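Local structure of GCN5-related N-acetyltransferase (Kribbella flavida, 4H89) at residues Val89-Phe94 with Ile125-Val130; Pro58-Thr63 with Met78-Pro83; Phe146-Thr151 with Gly165-His170. The protein probably transfers an acyl group, most likely acetyl from acetyl-CoA, to an acceptor, as other GCN5-related N-acetyltransferases do. All blocks are in the same frame, centred on the assembly; numbering follows the deposited sequence.

In the fold
Along the chain contact 2 comes first, then contact 1, then contact 3, each closing before the next opens, and all three lie in one mixed sheet of the GNAT fold. Contact 1 is in the middle: its centre is about 10 Å from those of the other two, whose centres are about 20 Å apart, with nearest atoms about 7 Å from each other. Strands 72-80 and 89-96 join contact 2 to contact 1, where N81 binds V89 and N128; strands 124-131 and 164-172 join contact 1 to contact 3. The two outer contacts are antiparallel, whereas contact 1 is the parallel pair whose divergence, as in relatives, probably accommodates acetyl-CoA. Each contact also touches the second subunit.

Contact 1: residues Val89-Phe94 with Ile125-Val130; sequences VASASF and IQFNAV
With OG anti to its backbone N (chi1 -173°), S91 reaches across to strand 124-131, while F94 and F127 both set CG anti to the carbonyl carbon, so that their rings meet. The S91 OG hydroxyl donates to Q126 O at 2.7 Å, almost along the C=O axis. S91 OG also accepts a bond from a water oxygen at 3.0 Å, and that water takes the N-H of N128. A serine suits this place because its hydroxyl takes the Q126 carbonyl that A92 N, buried without a hydrogen-bond partner, no longer reaches. Before it the backbones still pair in parallel: Q126 N donates to A90 O at 2.8 Å with an N-H...O angle of 161°. The strands flank helix 105-119 in a beta-alpha-beta crossover, and the axes of 89-94 and 125-127 diverge by 44°; this splaying is the hallmark of the GNAT fold, where the gap usually receives acetyl-CoA. On the paired side V89 CG1 lies 3.7 Å from Q126 CB, crossing its extended chain obliquely. The small methyl of A92 allows the F127 ring to lie close by, CB to CE1 being 4.2 Å. At the far end F127 CZ comes to the edge of the F94 ring, 3.8 Å from CE2, the side chains crossing at about a right angle. W141 meets both rings, F146 stacks on F127, and the N128 amide is held by N81.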
loop_
_atom_site.group_PDB
_atom_site.type_symbol
_atom_site.label_atom_id
_atom_site.label_comp_id
_atom_site.label_asym_id
_atom_site.label_seq_id
_atom_site.Cartn_x
_atom_site.Cartn_y
_atom_site.Cartn_z
ATOM N N VAL A 89 6.796 -0.949 -11.348
ATOM C CA VAL A 89 5.367 -0.748 -11.437
ATOM C C VAL A 89 5.079 0.646 -10.845
ATOM O O VAL A 89 5.423 0.895 -9.694
ATOM C CB VAL A 89 4.594 -1.814 -10.650
ATOM C CG1 VAL A 89 3.101 -1.596 -10.785
ATOM C CG2 VAL A 89 4.949 -3.216 -11.104
ATOM N N ALA A 90 4.467 1.520 -11.641
ATOM C CA ALA A 90 4.079 2.848 -11.178
ATOM C C ALA A 90 2.711 2.786 -10.528
ATOM O O ALA A 90 1.961 1.839 -10.698
ATOM C CB ALA A 90 3.987 3.762 -12.398
ATOM N N SER A 91 2.402 3.839 -9.779
ATOM C CA SER A 91 1.023 4.087 -9.338
ATOM C C SER A 91 0.780 5.562 -9.371
ATOM O O SER A 91 1.666 6.359 -9.694
ATOM C CB SER A 91 0.851 3.527 -7.945
ATOM O OG SER A 91 -0.523 3.581 -7.518
ATOM N N ALA A 92 -0.456 5.937 -9.088
ATOM C CA ALA A 92 -0.838 7.312 -9.128
ATOM C C ALA A 92 -2.122 7.502 -8.357
ATOM O O ALA A 92 -2.880 6.562 -8.111
ATOM C CB ALA A 92 -1.044 7.763 -10.574
ATOM N N SER A 93 -2.352 8.754 -7.989
ATOM C CA SER A 93 -3.587 9.240 -7.401
ATOM C C SER A 93 -4.052 10.497 -8.123
ATOM O O SER A 93 -3.245 11.228 -8.656
ATOM C CB SER A 93 -3.351 9.586 -5.914
ATOM O OG SER A 93 -2.910 8.462 -5.181
ATOM N N PHE A 94 -5.377 10.700 -8.111
ATOM C CA PHE A 94 -6.015 11.785 -8.844
ATOM C C PHE A 94 -7.012 12.518 -7.983
ATOM O O PHE A 94 -7.752 11.888 -7.215
ATOM C CB PHE A 94 -6.758 11.231 -10.086
ATOM C CG PHE A 94 -5.855 10.462 -10.991
ATOM C CD1 PHE A 94 -5.132 11.107 -11.971
ATOM C CD2 PHE A 94 -5.648 9.102 -10.822
ATOM C CE1 PHE A 94 -4.217 10.414 -12.756
ATOM C CE2 PHE A 94 -4.734 8.414 -11.606
ATOM C CZ PHE A 94 -4.050 9.051 -12.598
ATOM N N ILE A 125 1.346 -0.150 -14.474
ATOM C CA ILE A 125 0.746 0.763 -13.507
ATOM C C ILE A 125 -0.270 -0.018 -12.674
ATOM O O ILE A 125 -1.026 -0.819 -13.196
ATOM C CB ILE A 125 -0.003 1.922 -14.180
ATOM C CG1 ILE A 125 0.868 2.627 -15.209
ATOM C CG2 ILE A 125 -0.471 2.948 -13.157
ATOM C CD1 ILE A 125 0.124 3.532 -16.180
ATOM N N GLN A 126 -0.282 0.226 -11.376
ATOM C CA GLN A 126 -1.199 -0.437 -10.461
ATOM C C GLN A 126 -1.890 0.620 -9.609
ATOM O O GLN A 126 -1.228 1.530 -9.096
ATOM C CB GLN A 126 -0.393 -1.382 -9.560
ATOM C CG GLN A 126 -1.170 -2.116 -8.505
ATOM C CD GLN A 126 -0.347 -3.127 -7.789
ATOM O OE1 GLN A 126 0.630 -3.695 -8.344
ATOM N NE2 GLN A 126 -0.735 -3.414 -6.565
ATOM N N PHE A 127 -3.207 0.473 -9.432
ATOM C CA PHE A 127 -3.969 1.243 -8.431
ATOM C C PHE A 127 -4.347 0.242 -7.337
ATOM O O PHE A 127 -5.034 -0.734 -7.605
ATOM C CB PHE A 127 -5.239 1.882 -9.048
ATOM C CG PHE A 127 -4.969 2.857 -10.142
ATOM C CD1 PHE A 127 -3.730 3.519 -10.292
ATOM C CD2 PHE A 127 -5.932 3.091 -11.097
ATOM C CE1 PHE A 127 -3.532 4.461 -11.307
ATOM C CE2 PHE A 127 -5.776 4.021 -12.096
ATOM C CZ PHE A 127 -4.558 4.701 -12.230
ATOM N N ASN A 128 -3.898 0.500 -6.110
ATOM C CA ASN A 128 -4.041 -0.465 -5.053
ATOM C C ASN A 128 -5.438 -0.599 -4.498
ATOM O O ASN A 128 -5.780 -1.645 -3.950
ATOM C CB ASN A 128 -3.078 -0.102 -3.933
ATOM C CG ASN A 128 -1.694 -0.008 -4.453
ATOM O OD1 ASN A 128 -1.183 -1.016 -4.976
ATOM N ND2 ASN A 128 -1.133 1.236 -4.497
ATOM N N ALA A 129 -6.221 0.477 -4.597
ATOM C CA ALA A 129 -7.505 0.534 -3.937
ATOM C C ALA A 129 -8.420 1.507 -4.630
ATOM O O ALA A 129 -8.280 2.725 -4.526
ATOM C CB ALA A 129 -7.324 0.953 -2.499
ATOM N N VAL A 130 -9.333 0.993 -5.415
ATOM C CA VAL A 130 -10.324 1.760 -6.102
ATOM C C VAL A 130 -11.691 1.339 -5.555
ATOM O O VAL A 130 -12.040 0.181 -5.561
ATOM C CB VAL A 130 -10.299 1.576 -7.629
ATOM C CG1 VAL A 130 -11.325 2.504 -8.248
ATOM C CG2 VAL A 130 -8.882 1.824 -8.169
HETATM O O HOH W 1 -3.099 3.556 -5.886
#

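Contact 2: residues Pro58-Thr63 with Met78-Pro83; sequences PQSRTT and MYPNRP
R61 and M78 form an antiparallel hydrogen-bonded pair, R61 N donating to M78 O and M78 N to R61 O, both at 2.9 Å. Their side chains leave the same face of the sheet and run side by side, the CB of R61 lying 3.7 Å from the CG of M78. M78, a selenomethionine, puts CG in the crowded position between its backbone N and carbonyl carbon (chi1 62°) and bends again at chi2 and chi3. That path brings SE obliquely to the guanidinium, 3.8 Å from R61 NH1, and carries CE on to T63 CG2 at 3.9 Å. The pair belongs to the beta hairpin of strands 61-66 and 72-80, on the face covered by helix 105-119, whose W116 touches both side chains. An arginine suits this site since its extended aliphatic part packs on the neighbouring strand while its head forms salt bridges with D13 and D112. T63 CG2 lies 3.3 Å above the centre of the guanidinium plane, covering one face. P80 has no N-H to give Q59 O, which is buried without a hydrogen-bond partner and lies 3.3 Å from P80 CD. S60 OG donates to P58 O at 2.8 Å from above the carbonyl plane, linking the residues just before the strand. S60 OG also packs against Y79 CB, and the Y79 hydroxyl bonds S93 OG.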
loop_
_atom_site.group_PDB
_atom_site.type_symbol
_atom_site.label_atom_id
_atom_site.label_comp_id
_atom_site.label_asym_id
_atom_site.label_seq_id
_atom_site.Cartn_x
_atom_site.Cartn_y
_atom_site.Cartn_z
ATOM N N PRO A 58 12.389 9.470 -6.186
ATOM C CA PRO A 58 12.664 8.505 -7.254
ATOM C C PRO A 58 11.533 8.441 -8.255
ATOM O O PRO A 58 10.453 7.992 -7.863
ATOM C CB PRO A 58 12.702 7.151 -6.506
ATOM C CG PRO A 58 11.738 7.351 -5.360
ATOM C CD PRO A 58 12.014 8.783 -4.925
ATOM N N GLN A 59 11.768 8.854 -9.506
ATOM C CA GLN A 59 10.828 8.585 -10.605
ATOM C C GLN A 59 9.400 8.905 -10.193
ATOM O O GLN A 59 8.535 8.039 -10.170
ATOM C CB GLN A 59 10.940 7.128 -11.043
ATOM C CG GLN A 59 12.258 6.792 -11.730
ATOM C CD GLN A 59 12.033 5.858 -12.879
ATOM O OE1 GLN A 59 11.793 4.683 -12.671
ATOM N NE2 GLN A 59 12.092 6.383 -14.111
ATOM N N SER A 60 9.200 10.161 -9.851
ATOM C CA SER A 60 7.926 10.641 -9.312
ATOM C C SER A 60 7.635 11.995 -9.893
ATOM O O SER A 60 8.524 12.686 -10.339
ATOM C CB SER A 60 8.046 10.753 -7.792
ATOM O OG SER A 60 8.213 9.458 -7.191
ATOM N N ARG A 61 6.348 12.370 -9.866
ATOM C CA ARG A 61 5.919 13.614 -10.479
ATOM C C ARG A 61 4.564 14.002 -9.947
ATOM O O ARG A 61 3.776 13.127 -9.589
ATOM C CB ARG A 61 5.900 13.441 -12.011
ATOM C CG ARG A 61 5.362 14.610 -12.847
ATOM C CD ARG A 61 5.666 14.308 -14.314
ATOM N NE ARG A 61 5.138 15.318 -15.215
ATOM C CZ ARG A 61 4.133 15.147 -16.060
ATOM N NH1 ARG A 61 3.498 14.003 -16.119
ATOM N NH2 ARG A 61 3.794 16.147 -16.810
ATOM N N THR A 62 4.322 15.313 -9.877
ATOM C CA THR A 62 2.981 15.839 -9.567
ATOM C C THR A 62 2.610 16.793 -10.664
ATOM O O THR A 62 3.422 17.628 -11.079
ATOM C CB THR A 62 2.981 16.518 -8.205
ATOM O OG1 THR A 62 3.470 15.606 -7.224
ATOM C CG2 THR A 62 1.600 17.046 -7.815
ATOM N N THR A 63 1.369 16.680 -11.138
ATOM C CA THR A 63 0.833 17.526 -12.186
ATOM C C THR A 63 -0.407 18.265 -11.728
ATOM O O THR A 63 -1.032 17.870 -10.739
ATOM C CB THR A 63 0.443 16.713 -13.421
ATOM O OG1 THR A 63 -0.569 15.785 -13.062
ATOM C CG2 THR A 63 1.647 15.975 -13.972
HETATM N N MSE A 78 2.238 10.717 -9.148
HETATM C CA MSE A 78 2.655 9.461 -9.751
HETATM C C MSE A 78 4.036 9.133 -9.232
HETATM O O MSE A 78 4.863 10.019 -9.004
HETATM C CB MSE A 78 2.539 9.555 -11.291
HETATM C CG MSE A 78 3.466 10.642 -11.898
HETATM SE SE MSE A 78 2.650 11.459 -13.488
HETATM C CE MSE A 78 1.372 12.363 -12.628
ATOM N N TYR A 79 4.316 7.834 -9.097
ATOM C CA TYR A 79 5.494 7.419 -8.327
ATOM C C TYR A 79 5.632 5.899 -8.485
ATOM O O TYR A 79 4.679 5.250 -8.865
ATOM C CB TYR A 79 5.289 7.783 -6.808
ATOM C CG TYR A 79 3.871 7.519 -6.344
ATOM C CD1 TYR A 79 3.436 6.264 -5.938
ATOM C CD2 TYR A 79 2.949 8.532 -6.353
ATOM C CE1 TYR A 79 2.090 6.024 -5.592
ATOM C CE2 TYR A 79 1.629 8.326 -6.002
ATOM C CZ TYR A 79 1.192 7.092 -5.629
ATOM O OH TYR A 79 -0.146 6.947 -5.305
ATOM N N PRO A 80 6.755 5.321 -8.090
ATOM C CA PRO A 80 6.820 3.859 -8.067
ATOM C C PRO A 80 5.875 3.295 -7.004
ATOM O O PRO A 80 5.807 3.824 -5.865
ATOM C CB PRO A 80 8.303 3.560 -7.736
ATOM C CG PRO A 80 9.022 4.855 -8.044
ATOM C CD PRO A 80 8.032 5.921 -7.713
ATOM N N ASN A 81 5.159 2.225 -7.306
ATOM C CA ASN A 81 4.206 1.677 -6.362
ATOM C C ASN A 81 4.864 1.064 -5.162
ATOM O O ASN A 81 4.295 1.072 -4.090
ATOM C CB ASN A 81 3.283 0.653 -7.007
ATOM C CG ASN A 81 1.996 0.437 -6.202
ATOM O OD1 ASN A 81 1.419 1.398 -5.658
ATOM N ND2 ASN A 81 1.545 -0.796 -6.117
ATOM N N ARG A 82 6.039 0.475 -5.371
ATOM C CA ARG A 82 6.820 -0.168 -4.343
ATOM C C ARG A 82 8.285 0.118 -4.670
ATOM O O ARG A 82 8.630 0.364 -5.790
ATOM C CB ARG A 82 6.598 -1.715 -4.348
ATOM C CG ARG A 82 5.180 -2.058 -3.935
ATOM C CD ARG A 82 4.800 -3.535 -3.939
ATOM N NE ARG A 82 3.690 -3.676 -2.968
ATOM C CZ ARG A 82 2.396 -3.742 -3.265
ATOM N NH1 ARG A 82 1.517 -3.754 -2.268
ATOM N NH2 ARG A 82 1.963 -3.872 -4.531
ATOM N N PRO A 83 9.131 0.089 -3.653
ATOM C CA PRO A 83 10.546 0.361 -3.884
ATOM C C PRO A 83 11.288 -0.873 -4.337
ATOM O O PRO A 83 10.751 -1.974 -4.406
ATOM C CB PRO A 83 11.032 0.798 -2.499
ATOM C CG PRO A 83 10.166 0.028 -1.569
ATOM C CD PRO A 83 8.802 -0.024 -2.237
#

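Contact 3: residues Phe146-Thr151 with Gly165-His170; sequences FRVIGT and GLHVMH
H167 leaves the sheet on the face of V148 and T151, with CG anti to its carbonyl carbon (chi1 -64°). Its CB lies near G150 O and V148 CG1. From CG outward the ring lies beneath V148, whose CG2 sits over the face in a CH-pi contact, 4.0 Å from the centroid and 11° off the normal. At the ring edge ND1 shares a 2.8 Å hydrogen bond with T151 OG1, which lies in the ring plane, and CE1 follows at 3.5 Å from that oxygen. A histidine fits because it offers a flat face to a branched aliphatic chain and a polar edge to a hydroxyl; an alanine here would remove both the ring face and ND1, and would probably loosen V148 and T151. Between the antiparallel strands lies a beta bulge: I149 N donates to V168 O at 2.8 Å, yet V168 N donates to G150 O at 2.9 Å, so I149 and G150 together face V168. I149 takes a near-helical psi (-36°), as the first residue of a classic bulge does, and I149 CG1 packs 3.5 Å from H170 CB. G165 suits its place since any CB there would collide with T151 CG2. Strand 164-172 runs between strands 124-131 and 147-155, with helix 135-143 against H167 and M169 on one face, while V168 and H170 on the other meet V152 of the second subunit.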
loop_
_atom_site.group_PDB
_atom_site.type_symbol
_atom_site.label_atom_id
_atom_site.label_comp_id
_atom_site.label_asym_id
_atom_site.label_seq_id
_atom_site.Cartn_x
_atom_site.Cartn_y
_atom_site.Cartn_z
ATOM N N PHE A 146 -7.015 -0.072 -17.943
ATOM C CA PHE A 146 -6.863 -0.773 -16.670
ATOM C C PHE A 146 -7.901 -1.857 -16.527
ATOM O O PHE A 146 -9.009 -1.721 -17.016
ATOM C CB PHE A 146 -7.015 0.194 -15.487
ATOM C CG PHE A 146 -5.866 1.136 -15.294
ATOM C CD1 PHE A 146 -5.794 2.298 -16.021
ATOM C CD2 PHE A 146 -4.937 0.905 -14.311
ATOM C CE1 PHE A 146 -4.721 3.142 -15.870
ATOM C CE2 PHE A 146 -3.854 1.751 -14.160
ATOM C CZ PHE A 146 -3.772 2.890 -14.899
ATOM N N ARG A 147 -7.538 -2.925 -15.844
ATOM C CA ARG A 147 -8.492 -3.959 -15.493
ATOM C C ARG A 147 -8.465 -4.248 -14.021
ATOM O O ARG A 147 -7.453 -4.033 -13.328
ATOM C CB ARG A 147 -8.245 -5.264 -16.252
ATOM C CG ARG A 147 -7.010 -6.046 -15.833
ATOM C CD ARG A 147 -6.959 -7.477 -16.417
ATOM N NE ARG A 147 -5.653 -8.129 -16.204
ATOM C CZ ARG A 147 -5.450 -9.215 -15.463
ATOM N NH1 ARG A 147 -4.210 -9.715 -15.329
ATOM N NH2 ARG A 147 -6.474 -9.814 -14.867
ATOM N N VAL A 148 -9.583 -4.781 -13.530
ATOM C CA VAL A 148 -9.667 -5.220 -12.163
ATOM C C VAL A 148 -8.957 -6.594 -12.039
ATOM O O VAL A 148 -9.317 -7.550 -12.705
ATOM C CB VAL A 148 -11.105 -5.332 -11.712
ATOM C CG1 VAL A 148 -11.195 -5.887 -10.279
ATOM C CG2 VAL A 148 -11.771 -3.961 -11.767
ATOM N N ILE A 149 -7.905 -6.644 -11.206
ATOM C CA ILE A 149 -7.123 -7.861 -10.877
ATOM C C ILE A 149 -7.889 -8.703 -9.862
ATOM O O ILE A 149 -7.822 -9.911 -9.842
ATOM C CB ILE A 149 -5.708 -7.401 -10.254
ATOM C CG1 ILE A 149 -4.855 -6.726 -11.305
ATOM C CG2 ILE A 149 -4.974 -8.491 -9.507
ATOM C CD1 ILE A 149 -4.595 -7.630 -12.479
ATOM N N GLY A 150 -8.574 -8.014 -8.967
ATOM C CA GLY A 150 -9.367 -8.650 -7.928
ATOM C C GLY A 150 -9.971 -7.562 -7.034
ATOM O O GLY A 150 -9.640 -6.377 -7.174
ATOM N N THR A 151 -10.883 -7.955 -6.158
ATOM C CA THR A 151 -11.571 -7.022 -5.281
ATOM C C THR A 151 -11.547 -7.558 -3.863
ATOM O O THR A 151 -11.923 -8.710 -3.615
ATOM C CB THR A 151 -13.025 -6.837 -5.740
ATOM O OG1 THR A 151 -13.046 -6.476 -7.127
ATOM C CG2 THR A 151 -13.708 -5.750 -4.882
ATOM N N GLY A 165 -16.374 -3.069 -1.573
ATOM C CA GLY A 165 -15.060 -3.571 -1.984
ATOM C C GLY A 165 -14.085 -2.508 -2.431
ATOM O O GLY A 165 -14.447 -1.428 -2.856
ATOM N N LEU A 166 -12.800 -2.899 -2.360
ATOM C CA LEU A 166 -11.717 -2.142 -2.944
ATOM C C LEU A 166 -11.075 -2.963 -4.079
ATOM O O LEU A 166 -10.510 -4.019 -3.812
ATOM C CB LEU A 166 -10.670 -1.791 -1.879
ATOM C CG LEU A 166 -11.059 -0.746 -0.824
ATOM C CD1 LEU A 166 -9.912 -0.602 0.167
ATOM C CD2 LEU A 166 -11.407 0.605 -1.478
ATOM N N HIS A 167 -11.177 -2.479 -5.316
ATOM C CA HIS A 167 -10.560 -3.136 -6.439
ATOM C C HIS A 167 -9.060 -2.863 -6.403
ATOM O O HIS A 167 -8.640 -1.739 -6.083
ATOM C CB HIS A 167 -11.041 -2.550 -7.746
ATOM C CG HIS A 167 -12.477 -2.695 -8.060
ATOM N ND1 HIS A 167 -13.216 -3.843 -7.973
ATOM C CD2 HIS A 167 -13.288 -1.747 -8.572
ATOM C CE1 HIS A 167 -14.440 -3.578 -8.416
ATOM N NE2 HIS A 167 -14.499 -2.312 -8.775
ATOM N N VAL A 168 -8.286 -3.845 -6.858
ATOM C CA VAL A 168 -6.915 -3.615 -7.273
ATOM C C VAL A 168 -6.960 -3.591 -8.793
ATOM O O VAL A 168 -7.516 -4.501 -9.383
ATOM C CB VAL A 168 -6.011 -4.771 -6.791
ATOM C CG1 VAL A 168 -4.573 -4.551 -7.287
ATOM C CG2 VAL A 168 -6.089 -4.845 -5.262
HETATM N N MSE A 169 -6.433 -2.546 -9.414
HETATM C CA MSE A 169 -6.493 -2.380 -10.849
HETATM C C MSE A 169 -5.082 -2.289 -11.418
HETATM O O MSE A 169 -4.153 -1.855 -10.746
HETATM C CB MSE A 169 -7.273 -1.172 -11.273
HETATM C CG MSE A 169 -8.695 -1.217 -10.708
HETATM SE SE MSE A 169 -9.942 0.088 -11.414
HETATM C CE MSE A 169 -10.311 -0.570 -13.197
ATOM N N HIS A 170 -4.927 -2.713 -12.665
ATOM C CA HIS A 170 -3.612 -2.834 -13.276
ATOM C C HIS A 170 -3.686 -2.620 -14.763
ATOM O O HIS A 170 -4.675 -2.958 -15.412
ATOM C CB HIS A 170 -3.096 -4.233 -12.991
ATOM C CG HIS A 170 -1.804 -4.584 -13.667
ATOM N ND1 HIS A 170 -1.777 -5.227 -14.877
ATOM C CD2 HIS A 170 -0.503 -4.412 -13.303
ATOM C CE1 HIS A 170 -0.531 -5.449 -15.227
ATOM N NE2 HIS A 170 0.254 -4.990 -14.279
#